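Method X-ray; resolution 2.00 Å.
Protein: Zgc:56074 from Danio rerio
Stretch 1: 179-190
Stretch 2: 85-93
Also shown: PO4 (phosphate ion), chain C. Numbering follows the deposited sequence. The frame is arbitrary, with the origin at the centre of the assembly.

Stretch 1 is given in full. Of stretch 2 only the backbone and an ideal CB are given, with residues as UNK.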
ATOM      1  N   LEU A 179       1.812   7.548   4.945  1.00 17.98           N
ATOM      2  CA  LEU A 179       0.621   7.034   4.261  1.00 18.24           C
ATOM      3  C   LEU A 179       0.979   6.739   2.821  1.00 18.65           C
ATOM      4  O   LEU A 179       1.655   7.533   2.177  1.00 19.11           O
ATOM      5  CB  LEU A 179      -0.512   8.065   4.312  1.00 18.48           C
ATOM      6  CG  LEU A 179      -1.811   7.773   3.543  1.00 18.28           C
ATOM      7  CD1 LEU A 179      -2.504   6.546   4.171  1.00 18.48           C
ATOM      8  CD2 LEU A 179      -2.742   9.018   3.603  1.00 17.49           C
ATOM      9  N   MET A 180       0.543   5.590   2.314  1.00 19.29           N
ATOM     10  CA  MET A 180       0.817   5.199   0.942  1.00 19.73           C
ATOM     11  C   MET A 180      -0.542   4.884   0.334  1.00 18.98           C
ATOM     12  O   MET A 180      -1.289   4.084   0.888  1.00 19.14           O
ATOM     13  CB  MET A 180       1.759   3.977   0.911  1.00 19.79           C
ATOM     14  CG  MET A 180       1.927   3.285  -0.457  1.00 23.55           C
ATOM     15  SD  MET A 180       2.883   1.716  -0.322  1.00 28.62           S
ATOM     16  CE  MET A 180       2.042   0.771  -1.582  1.00 27.89           C
ATOM     17  N   VAL A 181      -0.866   5.510  -0.800  1.00 18.25           N
ATOM     18  CA  VAL A 181      -2.150   5.250  -1.473  1.00 17.67           C
ATOM     19  C   VAL A 181      -1.854   4.702  -2.867  1.00 17.67           C
ATOM     20  O   VAL A 181      -1.163   5.345  -3.652  1.00 17.05           O
ATOM     21  CB  VAL A 181      -3.089   6.495  -1.487  1.00 17.46           C
ATOM     22  CG1 VAL A 181      -4.450   6.156  -2.135  1.00 17.03           C
ATOM     23  CG2 VAL A 181      -3.331   6.981  -0.045  1.00 18.22           C
ATOM     24  N   SER A 182      -2.375   3.513  -3.154  1.00 17.48           N
ATOM     25  CA  SER A 182      -1.995   2.769  -4.343  1.00 18.21           C
ATOM     26  C   SER A 182      -3.139   1.874  -4.870  1.00 18.53           C
ATOM     27  O   SER A 182      -4.328   2.211  -4.750  1.00 18.65           O
ATOM     28  CB  SER A 182      -0.703   1.953  -4.057  1.00 18.20           C
ATOM     29  OG  SER A 182      -0.153   1.364  -5.238  1.00 18.37           O
ATOM     30  N   HIS A 183      -2.762   0.741  -5.454  1.00 18.31           N
ATOM     31  CA  HIS A 183      -3.655  -0.043  -6.279  1.00 18.84           C
ATOM     32  C   HIS A 183      -3.611  -1.525  -5.881  1.00 18.84           C
ATOM     33  O   HIS A 183      -2.613  -1.983  -5.324  1.00 19.06           O
ATOM     34  CB  HIS A 183      -3.252   0.133  -7.739  1.00 18.80           C
ATOM     35  CG  HIS A 183      -3.234   1.561  -8.171  1.00 18.59           C
ATOM     36  ND1 HIS A 183      -4.336   2.180  -8.712  1.00 18.18           N
ATOM     37  CD2 HIS A 183      -2.264   2.503  -8.101  1.00 17.22           C
ATOM     38  CE1 HIS A 183      -4.044   3.444  -8.968  1.00 18.45           C
ATOM     39  NE2 HIS A 183      -2.790   3.662  -8.608  1.00 18.95           N
ATOM     40  N   GLY A 184      -4.681  -2.252  -6.196  1.00 18.04           N
ATOM     41  CA  GLY A 184      -4.899  -3.587  -5.671  1.00 18.87           C
ATOM     42  C   GLY A 184      -3.827  -4.596  -6.031  1.00 19.18           C
ATOM     43  O   GLY A 184      -3.282  -5.254  -5.151  1.00 19.96           O
ATOM     44  N   ALA A 185      -3.524  -4.724  -7.318  1.00 18.97           N
ATOM     45  CA  ALA A 185      -2.531  -5.702  -7.745  1.00 19.00           C
ATOM     46  C   ALA A 185      -1.153  -5.327  -7.211  1.00 18.72           C
ATOM     47  O   ALA A 185      -0.449  -6.174  -6.659  1.00 18.17           O
ATOM     48  CB  ALA A 185      -2.523  -5.875  -9.258  1.00 18.79           C
ATOM     49  N   PHE A 186      -0.788  -4.049  -7.341  1.00 18.52           N
ATOM     50  CA  PHE A 186       0.485  -3.567  -6.776  1.00 17.62           C
ATOM     51  C   PHE A 186       0.632  -3.841  -5.268  1.00 17.15           C
ATOM     52  O   PHE A 186       1.682  -4.330  -4.810  1.00 16.52           O
ATOM     53  CB  PHE A 186       0.645  -2.070  -7.026  1.00 17.79           C
ATOM     54  CG  PHE A 186       1.952  -1.522  -6.544  1.00 19.11           C
ATOM     55  CD1 PHE A 186       3.071  -1.539  -7.375  1.00 18.27           C
ATOM     56  CD2 PHE A 186       2.067  -0.975  -5.256  1.00 18.52           C
ATOM     57  CE1 PHE A 186       4.301  -1.013  -6.932  1.00 20.14           C
ATOM     58  CE2 PHE A 186       3.285  -0.466  -4.808  1.00 19.11           C
ATOM     59  CZ  PHE A 186       4.404  -0.479  -5.651  1.00 19.89           C
ATOM     60  N   ILE A 187      -0.407  -3.511  -4.499  1.00 16.62           N
ATOM     61  CA  ILE A 187      -0.382  -3.703  -3.059  1.00 16.55           C
ATOM     62  C   ILE A 187      -0.275  -5.185  -2.708  1.00 16.88           C
ATOM     63  O   ILE A 187       0.461  -5.550  -1.796  1.00 17.16           O
ATOM     64  CB  ILE A 187      -1.629  -3.031  -2.341  1.00 16.43           C
ATOM     65  CG1 ILE A 187      -1.493  -1.492  -2.351  1.00 15.85           C
ATOM     66  CG2 ILE A 187      -1.787  -3.544  -0.922  1.00 16.65           C
ATOM     67  CD1 ILE A 187      -2.845  -0.733  -2.133  1.00 13.41           C
ATOM     68  N   ARG A 188      -1.007  -6.032  -3.433  1.00 16.78           N
ATOM     69  CA  ARG A 188      -0.968  -7.462  -3.170  1.00 16.97           C
ATOM     70  C   ARG A 188       0.434  -8.001  -3.370  1.00 16.46           C
ATOM     71  O   ARG A 188       0.950  -8.734  -2.521  1.00 15.74           O
ATOM     72  CB  ARG A 188      -1.942  -8.229  -4.070  1.00 17.00           C
ATOM     73  CG  ARG A 188      -2.282  -9.604  -3.496  1.00 18.07           C
ATOM     74  CD  ARG A 188      -3.444 -10.235  -4.267  1.00 20.73           C
ATOM     75  NE  ARG A 188      -3.872 -11.481  -3.632  1.00 22.22           N
ATOM     76  CZ  ARG A 188      -4.727 -12.344  -4.178  1.00 23.82           C
ATOM     77  NH1 ARG A 188      -5.237 -12.095  -5.379  1.00 22.49           N
ATOM     78  NH2 ARG A 188      -5.064 -13.458  -3.525  1.00 23.37           N
ATOM     79  N   ILE A 189       1.042  -7.622  -4.493  1.00 16.10           N
ATOM     80  CA  ILE A 189       2.404  -8.033  -4.794  1.00 16.16           C
ATOM     81  C   ILE A 189       3.380  -7.504  -3.732  1.00 16.51           C
ATOM     82  O   ILE A 189       4.279  -8.232  -3.285  1.00 16.34           O
ATOM     83  CB  ILE A 189       2.799  -7.645  -6.250  1.00 16.30           C
ATOM     84  CG1 ILE A 189       1.990  -8.516  -7.232  1.00 17.43           C
ATOM     85  CG2 ILE A 189       4.327  -7.825  -6.483  1.00 15.70           C
ATOM     86  CD1 ILE A 189       1.867  -7.935  -8.679  1.00 20.02           C
ATOM     87  N   SER A 190       3.186  -6.249  -3.319  1.00 16.31           N
ATOM     88  CA  SER A 190       4.051  -5.593  -2.321  1.00 16.71           C
ATOM     89  C   SER A 190       3.954  -6.238  -0.941  1.00 16.39           C
ATOM     90  O   SER A 190       4.980  -6.475  -0.292  1.00 16.74           O
ATOM     91  CB  SER A 190       3.706  -4.108  -2.213  1.00 16.73           C
ATOM     92  OG  SER A 190       3.914  -3.464  -3.476  1.00 18.39           O
ATOM     93  N   UNK A  85       5.324   7.773  -9.308  1.00 20.78           N
ATOM     94  CA  UNK A  85       4.897   6.841 -10.342  1.00 19.95           C
ATOM     95  C   UNK A  85       5.270   5.385 -10.038  1.00 18.77           C
ATOM     96  O   UNK A  85       4.664   4.483 -10.608  1.00 18.12           O
ATOM     97  CB  UNK A  85       5.506   7.255 -11.683  1.00 19.95           C
ATOM     98  N   UNK A  86       6.229   5.144  -9.136  1.00 17.28           N
ATOM     99  CA  UNK A  86       6.558   3.762  -8.779  1.00 16.84           C
ATOM    100  C   UNK A  86       5.387   3.042  -8.095  1.00 17.37           C
ATOM    101  O   UNK A  86       5.337   1.810  -8.077  1.00 16.60           O
ATOM    102  CB  UNK A  86       7.783   3.741  -7.862  1.00 16.84           C
ATOM    103  N   UNK A  87       4.439   3.811  -7.549  1.00 17.08           N
ATOM    104  CA  UNK A  87       3.238   3.226  -6.929  1.00 17.84           C
ATOM    105  C   UNK A  87       2.059   2.918  -7.875  1.00 17.70           C
ATOM    106  O   UNK A  87       0.982   2.526  -7.393  1.00 18.48           O
ATOM    107  CB  UNK A  87       2.742   4.181  -5.841  1.00 17.84           C
ATOM    108  N   UNK A  88       2.229   3.131  -9.183  1.00 17.07           N
ATOM    109  CA  UNK A  88       1.158   2.869 -10.155  1.00 17.07           C
ATOM    110  C   UNK A  88       0.797   1.399 -10.196  1.00 17.16           C
ATOM    111  O   UNK A  88       1.613   0.523  -9.863  1.00 16.52           O
ATOM    112  CB  UNK A  88       1.572   3.337 -11.551  1.00 17.07           C
ATOM    113  N   UNK A  89      -0.428   1.140 -10.630  1.00 17.30           N
ATOM    114  CA  UNK A  89      -0.940  -0.206 -10.740  1.00 17.23           C
ATOM    115  C   UNK A  89      -0.110  -1.038 -11.735  1.00 17.94           C
ATOM    116  O   UNK A  89       0.487  -0.493 -12.661  1.00 17.74           O
ATOM    117  CB  UNK A  89      -2.409  -0.171 -11.165  1.00 17.23           C
ATOM    118  N   UNK A  90      -0.088  -2.355 -11.529  1.00 17.77           N
ATOM    119  CA  UNK A  90       0.432  -3.277 -12.515  1.00 18.46           C
ATOM    120  C   UNK A  90      -0.110  -2.966 -13.914  1.00 18.82           C
ATOM    121  O   UNK A  90      -1.319  -2.757 -14.100  1.00 18.54           O
ATOM    122  CB  UNK A  90       0.088  -4.714 -12.119  1.00 18.46           C
ATOM    123  N   UNK A  91       0.788  -2.926 -14.900  1.00 19.36           N
ATOM    124  CA  UNK A  91       0.364  -2.704 -16.284  1.00 18.53           C
ATOM    125  C   UNK A  91      -0.275  -3.953 -16.864  1.00 18.53           C
ATOM    126  O   UNK A  91       0.248  -5.054 -16.697  1.00 18.50           O
ATOM    127  CB  UNK A  91       1.551  -2.275 -17.148  1.00 18.53           C
ATOM    128  N   UNK A  92      -1.399  -3.781 -17.561  1.00 18.96           N
ATOM    129  CA  UNK A  92      -2.092  -4.919 -18.187  1.00 19.83           C
ATOM    130  C   UNK A  92      -2.108  -4.866 -19.713  1.00 19.04           C
ATOM    131  O   UNK A  92      -2.748  -5.697 -20.335  1.00 18.99           O
ATOM    132  CB  UNK A  92      -3.533  -4.985 -17.677  1.00 19.83           C
ATOM    133  N   UNK A  93      -1.420  -3.884 -20.307  1.00 18.98           N
ATOM    134  CA  UNK A  93      -1.208  -3.863 -21.764  1.00 18.88           C
ATOM    135  C   UNK A  93      -2.525  -3.945 -22.510  1.00 18.63           C
ATOM    136  O   UNK A  93      -3.485  -3.226 -22.177  1.00 18.40           O
ATOM    137  CB  UNK A  93      -0.298  -5.015 -22.194  1.00 18.88           C
TER
HETATM  138  P   PO4 C 266      -6.885  -0.886  -9.252  1.00 27.55           P
HETATM  139  O1  PO4 C 266      -6.225   0.344  -9.821  1.00 25.93           O
HETATM  140  O2  PO4 C 266      -6.623  -1.056  -7.774  1.00 24.64           O
HETATM  141  O3  PO4 C 266      -8.384  -0.807  -9.428  1.00 28.72           O
HETATM  142  O4  PO4 C 266      -6.416  -2.114 -10.002  1.00 27.85           O

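Position 85 opens a 3-10 segment, and nothing of stretch 1 lies within 5.5 Å of its ideal CB. Its phi of -59° suits proline, though many residues would serve; it is Pro85. Position 86 also has open space around its CB, which points sideways, so polar or apolar residues of most sizes would suit. The residue is Leu86, and its closest approach is through the backbone, Leu86 O lying 3.2 Å from Phe186 CE1.

Position 87 is more demanding. Its CB points sideways, 4.1 Å from Ser182 OG and 4.8 Å from Phe186 CE2, and the methyl end of Met180 lies nearby. An aliphatic side chain such as leucine, isoleucine or methionine would suit this apolar surrounding. Leu87 occupies it, with CD2 3.8 Å from Phe186 CE2 and 4.0 Å from Met180 CE, while its CA sits over one face of the Phe186 ring. Its backbone contributes independently of side chain: Ser182 OG donates to Leu87 O at 2.7 Å.

At position 88 the CB points away from stretch 1, leaving room for a long or polar residue. Arg88 turns back along its own stretch, and its NH1 donates to Pro85 O at 2.8 Å.

Position 89 faces the start of the helix at 184-190. Its CB points sideways and lies 3.5 Å from His183 CB, but 6.1 Å from Ala185 N and 5.7 Å from Phe186 N. Two neighbouring N-H donors at that reach call for a carboxylate on a longer arm, so glutamate suits best; aspartate would fall short, and glutamine could accept from one of them. Glu89 spans both amides: Phe186 N donates to OE1 at 2.9 Å and Ala185 N to OE2 at 3.0 Å. Its CB makes a CH-pi contact over the His183 face, 4.0 Å from the ring centroid. Glu89 OE2 is only 2.4 Å from PO4 O4, so an acid group there probably holds a proton.

Position 90 points toward stretch 1, its ideal CB 4.0 Å from Ala185 CB and 5.0 Å from Ile189 CD1. Aliphatic residues or a long side chain with an apolar stem would fit. Arg90 brings its stem across to Ile189, with Arg90 CD 4.2 Å from Ile189 CD1, and Arg90 N donates to Glu89 OE1 at 2.7 Å.

Position 91 is out of reach, and its phi/psi of -75°/136° is open to most residues, so many would suit; it is Gly91. At 92 the CB points sideways, and only a large side chain could return: Phe92 does, its ring edge meeting Ala185, with Phe92 CZ 4.3 Å from Ala185 CB. Position 93 has a positive phi of 55°, which favours glycine, and Gly93 is found.

Stretch 2 (85-93) PLLRERGFG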
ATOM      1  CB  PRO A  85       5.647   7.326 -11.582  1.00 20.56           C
ATOM      2  CG  PRO A  85       5.934   8.777 -11.308  1.00 21.94           C
ATOM      3  CD  PRO A  85       6.243   8.802  -9.846  1.00 20.95           C
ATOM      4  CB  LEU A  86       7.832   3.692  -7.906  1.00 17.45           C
ATOM      5  CG  LEU A  86       9.196   3.994  -8.550  1.00 15.85           C
ATOM      6  CD1 LEU A  86      10.289   4.203  -7.452  1.00 15.88           C
ATOM      7  CD2 LEU A  86       9.599   2.857  -9.508  1.00 12.82           C
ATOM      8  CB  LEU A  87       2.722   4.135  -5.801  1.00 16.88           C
ATOM      9  CG  LEU A  87       3.698   4.444  -4.666  1.00 18.69           C
ATOM     10  CD1 LEU A  87       3.048   5.404  -3.652  1.00 16.71           C
ATOM     11  CD2 LEU A  87       4.139   3.130  -3.969  1.00 19.41           C
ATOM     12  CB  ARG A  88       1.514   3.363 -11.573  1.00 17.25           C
ATOM     13  CG  ARG A  88       2.670   2.599 -12.270  1.00 16.95           C
ATOM     14  CD  ARG A  88       3.192   3.408 -13.502  1.00 17.32           C
ATOM     15  NE  ARG A  88       4.258   2.695 -14.210  1.00 17.39           N
ATOM     16  CZ  ARG A  88       5.554   2.733 -13.892  1.00 18.19           C
ATOM     17  NH1 ARG A  88       5.989   3.444 -12.848  1.00 17.25           N
ATOM     18  NH2 ARG A  88       6.426   2.048 -14.621  1.00 18.20           N
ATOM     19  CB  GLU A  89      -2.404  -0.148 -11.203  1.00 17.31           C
ATOM     20  CG  GLU A  89      -3.107  -1.526 -11.337  1.00 17.73           C
ATOM     21  CD  GLU A  89      -3.051  -2.359 -10.048  1.00 20.27           C
ATOM     22  OE1 GLU A  89      -1.937  -2.588  -9.524  1.00 19.33           O
ATOM     23  OE2 GLU A  89      -4.127  -2.796  -9.550  1.00 20.48           O
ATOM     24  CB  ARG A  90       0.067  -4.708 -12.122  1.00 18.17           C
ATOM     25  CG  ARG A  90       0.564  -5.745 -13.110  1.00 18.40           C
ATOM     26  CD  ARG A  90       0.428  -7.148 -12.517  1.00 21.35           C
ATOM     27  NE  ARG A  90       1.047  -8.103 -13.424  1.00 21.99           N
ATOM     28  CZ  ARG A  90       0.970  -9.419 -13.297  1.00 23.11           C
ATOM     29  NH1 ARG A  90       0.298  -9.961 -12.273  1.00 20.85           N
ATOM     30  NH2 ARG A  90       1.571 -10.186 -14.197  1.00 20.45           N
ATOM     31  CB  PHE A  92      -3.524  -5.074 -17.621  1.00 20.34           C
ATOM     32  CG  PHE A  92      -3.542  -5.438 -16.157  1.00 23.45           C
ATOM     33  CD1 PHE A  92      -3.156  -6.707 -15.744  1.00 26.04           C
ATOM     34  CD2 PHE A  92      -3.877  -4.495 -15.197  1.00 26.00           C
ATOM     35  CE1 PHE A  92      -3.131  -7.035 -14.390  1.00 28.20           C
ATOM     36  CE2 PHE A  92      -3.859  -4.824 -13.828  1.00 28.45           C
ATOM     37  CZ  PHE A  92      -3.491  -6.079 -13.433  1.00 26.38           C
TER
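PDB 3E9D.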